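Local coordinates for papain-like protease (Human betacoronavirus 2c EMC/2012, PDB 4RNA), which is a coronavirus papain-like cysteine protease that probably cleaves the viral polyprotein and removes ubiquitin and ubiquitin-like modifiers from host proteins, at residues 269-274 and 279-284. Residues are numbered along the deposited sequence; the frame is centred on the assembly and turned at random.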
ATOM      1  N   ASN A 269      17.400  -1.413 -13.547  1.00 27.92           N
ATOM      2  CA  ASN A 269      16.221  -0.873 -14.241  1.00 27.07           C
ATOM      3  C   ASN A 269      16.361   0.526 -14.706  1.00 27.86           C
ATOM      4  O   ASN A 269      17.185   1.301 -14.198  1.00 29.58           O
ATOM      5  CB  ASN A 269      14.960  -0.979 -13.357  1.00 27.60           C
ATOM      6  CG  ASN A 269      14.651  -2.440 -13.011  1.00 35.02           C
ATOM      7  OD1 ASN A 269      14.695  -3.290 -13.895  1.00 32.65           O
ATOM      8  ND2 ASN A 269      14.320  -2.727 -11.727  1.00 28.84           N
ATOM      9  N   VAL A 270      15.536   0.883 -15.688  1.00 29.48           N
ATOM     10  CA  VAL A 270      15.677   2.214 -16.251  1.00 31.11           C
ATOM     11  C   VAL A 270      14.257   2.764 -16.283  1.00 29.04           C
ATOM     12  O   VAL A 270      13.303   2.001 -16.524  1.00 31.92           O
ATOM     13  CB  VAL A 270      16.271   2.147 -17.704  1.00 36.73           C
ATOM     14  CG1 VAL A 270      16.001   3.408 -18.461  1.00 35.48           C
ATOM     15  CG2 VAL A 270      17.767   1.859 -17.669  1.00 35.38           C
ATOM     16  N   PHE A 271      14.087   4.052 -15.963  1.00 31.75           N
ATOM     17  CA  PHE A 271      12.797   4.694 -16.182  1.00 39.90           C
ATOM     18  C   PHE A 271      12.971   5.754 -17.255  1.00 42.64           C
ATOM     19  O   PHE A 271      13.859   6.593 -17.134  1.00 45.90           O
ATOM     20  CB  PHE A 271      12.282   5.295 -14.876  1.00 44.15           C
ATOM     21  CG  PHE A 271      10.918   5.975 -14.974  1.00 47.73           C
ATOM     22  CD1 PHE A 271       9.739   5.228 -15.098  1.00 50.22           C
ATOM     23  CD2 PHE A 271      10.816   7.343 -14.906  1.00 50.38           C
ATOM     24  CE1 PHE A 271       8.501   5.854 -15.165  1.00 50.81           C
ATOM     25  CE2 PHE A 271       9.575   7.970 -14.981  1.00 52.02           C
ATOM     26  CZ  PHE A 271       8.423   7.224 -15.092  1.00 47.51           C
ATOM     27  N   GLN A 272      12.100   5.720 -18.268  1.00 51.22           N
ATOM     28  CA  GLN A 272      12.145   6.582 -19.471  1.00 56.33           C
ATOM     29  C   GLN A 272      11.014   7.585 -19.509  1.00 62.95           C
ATOM     30  O   GLN A 272       9.842   7.201 -19.384  1.00 54.37           O
ATOM     31  CB  GLN A 272      12.042   5.730 -20.746  1.00 63.45           C
ATOM     32  CG  GLN A 272      13.331   4.999 -21.120  1.00 63.80           C
ATOM     33  CD  GLN A 272      13.147   3.870 -22.141  1.00 65.89           C
ATOM     34  OE1 GLN A 272      12.031   3.533 -22.556  1.00 62.50           O
ATOM     35  NE2 GLN A 272      14.267   3.271 -22.544  1.00 57.22           N
ATOM     36  N   GLY A 273      11.392   8.865 -19.657  1.00 75.92           N
ATOM     37  CA  GLY A 273      10.495  10.016 -19.886  1.00 90.67           C
ATOM     38  C   GLY A 273       9.668  10.596 -18.737  1.00104.37           C
ATOM     39  O   GLY A 273       8.435  10.529 -18.784  1.00106.82           O
ATOM     40  N   ILE A 274      10.327  11.207 -17.742  1.00111.59           N
ATOM     41  CA  ILE A 274       9.655  11.751 -16.520  1.00116.00           C
ATOM     42  C   ILE A 274       8.492  12.740 -16.765  1.00118.99           C
ATOM     43  O   ILE A 274       7.484  12.715 -16.040  1.00110.83           O
ATOM     44  CB  ILE A 274      10.654  12.372 -15.479  1.00120.43           C
ATOM     45  CG1 ILE A 274      11.277  13.691 -15.991  1.00122.89           C
ATOM     46  CG2 ILE A 274      11.717  11.356 -15.042  1.00112.10           C
ATOM     47  CD1 ILE A 274      11.761  14.646 -14.911  1.00108.30           C
ATOM     48  N   GLY A 279       6.112   8.408 -18.048  1.00 94.80           N
ATOM     49  CA  GLY A 279       7.119   7.367 -18.407  1.00 73.09           C
ATOM     50  C   GLY A 279       6.949   5.853 -18.561  1.00 63.13           C
ATOM     51  O   GLY A 279       5.841   5.347 -18.627  1.00 56.66           O
ATOM     52  N   HIS A 280       8.082   5.135 -18.611  1.00 53.30           N
ATOM     53  CA  HIS A 280       8.119   3.753 -19.028  1.00 48.01           C
ATOM     54  C   HIS A 280       9.321   3.024 -18.464  1.00 46.95           C
ATOM     55  O   HIS A 280      10.436   3.555 -18.488  1.00 47.72           O
ATOM     56  CB  HIS A 280       8.147   3.780 -20.543  1.00 53.44           C
ATOM     57  CG  HIS A 280       8.261   2.451 -21.160  1.00 57.69           C
ATOM     58  ND1 HIS A 280       7.440   1.439 -20.842  1.00 62.37           N
ATOM     59  CD2 HIS A 280       9.147   1.966 -22.104  1.00 61.87           C
ATOM     60  CE1 HIS A 280       7.789   0.352 -21.540  1.00 62.44           C
ATOM     61  NE2 HIS A 280       8.833   0.681 -22.321  1.00 60.80           N
ATOM     62  N   TYR A 281       9.121   1.816 -17.917  1.00 37.39           N
ATOM     63  CA  TYR A 281      10.216   1.092 -17.268  1.00 35.47           C
ATOM     64  C   TYR A 281      10.814   0.091 -18.233  1.00 33.49           C
ATOM     65  O   TYR A 281      10.080  -0.532 -18.987  1.00 38.94           O
ATOM     66  CB  TYR A 281       9.754   0.327 -15.995  1.00 35.44           C
ATOM     67  CG  TYR A 281       9.518   1.222 -14.791  1.00 38.28           C
ATOM     68  CD1 TYR A 281      10.560   1.512 -13.907  1.00 38.66           C
ATOM     69  CD2 TYR A 281       8.268   1.749 -14.529  1.00 34.11           C
ATOM     70  CE1 TYR A 281      10.359   2.299 -12.778  1.00 43.06           C
ATOM     71  CE2 TYR A 281       8.050   2.555 -13.425  1.00 38.85           C
ATOM     72  CZ  TYR A 281       9.103   2.825 -12.550  1.00 42.84           C
ATOM     73  OH  TYR A 281       8.930   3.626 -11.437  1.00 47.03           O
ATOM     74  N   VAL A 282      12.132  -0.102 -18.165  1.00 39.29           N
ATOM     75  CA  VAL A 282      12.809  -1.100 -18.950  1.00 36.60           C
ATOM     76  C   VAL A 282      13.770  -1.845 -18.036  1.00 32.17           C
ATOM     77  O   VAL A 282      14.477  -1.244 -17.189  1.00 36.87           O
ATOM     78  CB  VAL A 282      13.551  -0.411 -20.133  1.00 41.52           C
ATOM     79  CG1 VAL A 282      14.274  -1.425 -21.034  1.00 41.97           C
ATOM     80  CG2 VAL A 282      12.565   0.416 -20.948  1.00 46.25           C
ATOM     81  N   HIS A 283      13.824  -3.170 -18.184  1.00 28.59           N
ATOM     82  CA  HIS A 283      14.707  -3.974 -17.346  1.00 25.93           C
ATOM     83  C   HIS A 283      15.918  -4.354 -18.187  1.00 29.98           C
ATOM     84  O   HIS A 283      15.744  -4.787 -19.330  1.00 32.05           O
ATOM     85  CB  HIS A 283      14.013  -5.243 -16.864  1.00 25.47           C
ATOM     86  CG  HIS A 283      14.924  -6.155 -16.030  1.00 24.99           C
ATOM     87  ND1 HIS A 283      15.225  -5.875 -14.796  1.00 26.46           N
ATOM     88  CD2 HIS A 283      15.584  -7.338 -16.348  1.00 23.98           C
ATOM     89  CE1 HIS A 283      16.025  -6.816 -14.258  1.00 26.07           C
ATOM     90  NE2 HIS A 283      16.263  -7.737 -15.210  1.00 29.59           N
ATOM     91  N   ALA A 284      17.130  -4.221 -17.627  1.00 27.48           N
ATOM     92  CA  ALA A 284      18.338  -4.483 -18.399  1.00 31.61           C
ATOM     93  C   ALA A 284      19.149  -5.561 -17.701  1.00 31.94           C
ATOM     94  O   ALA A 284      19.251  -5.609 -16.434  1.00 33.37           O
ATOM     95  CB  ALA A 284      19.177  -3.201 -18.607  1.00 27.41           C
TER
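Phe271 presents its edge to the ring of Tyr281 in an edge-to-face pair: Phe271 CD1 lies over the centre of the tyrosine ring, 3.6 Å from Tyr281 CZ, and the planes are inclined at 54°. The first torsions differ, with Phe271 CG opposite its own backbone N (chi1 -179°) and Tyr281 CG beside its N, which brings the two rings together on one face of an antiparallel hairpin. The far end of the phenyl reaches the turn residue just ahead of strand 280-284, with Phe271 CZ 3.6 Å from Gly279 CA. On this same face Asn269 meets His283: His283 ND1 donates to Asn269 OD1 over 2.8 Å, and the acceptor lies near the imidazole plane. On the other face Gln272 OE1 sits at the ring edge of His280, 3.3 Å from His280 CD2, and 3.5 Å from Val282 CG2.

The backbone register supports these pairings. Val270 and Val282 exchange two hydrogen bonds, Val270 N to Val282 O at 2.8 Å; Gln272 N also donates to His280 O.

Further out, Asn269 ND2 binds Asp311 and Thr121, which fixes the amide so that OD1 faces His283, and Arg285 NE bonds to His283 NE2. Strand 304-315 flanks the first strand, and helix 115-122 touches Asn269, Tyr281 and His283.

His280 NE2 is hydrogen-bonded to Asp295, an arrangement consistent with the histidine-aspartate part of a papain-like catalytic triad, whose cysteine would be Cys113, modified in this crystal. The chemistry implies that the ladder, through the pairing with Gln272, fixes the backbone from which His280 projects, with Gln272 OE1 at the edge of its ring, while Asp295 holds the far nitrogen from outside the hairpin.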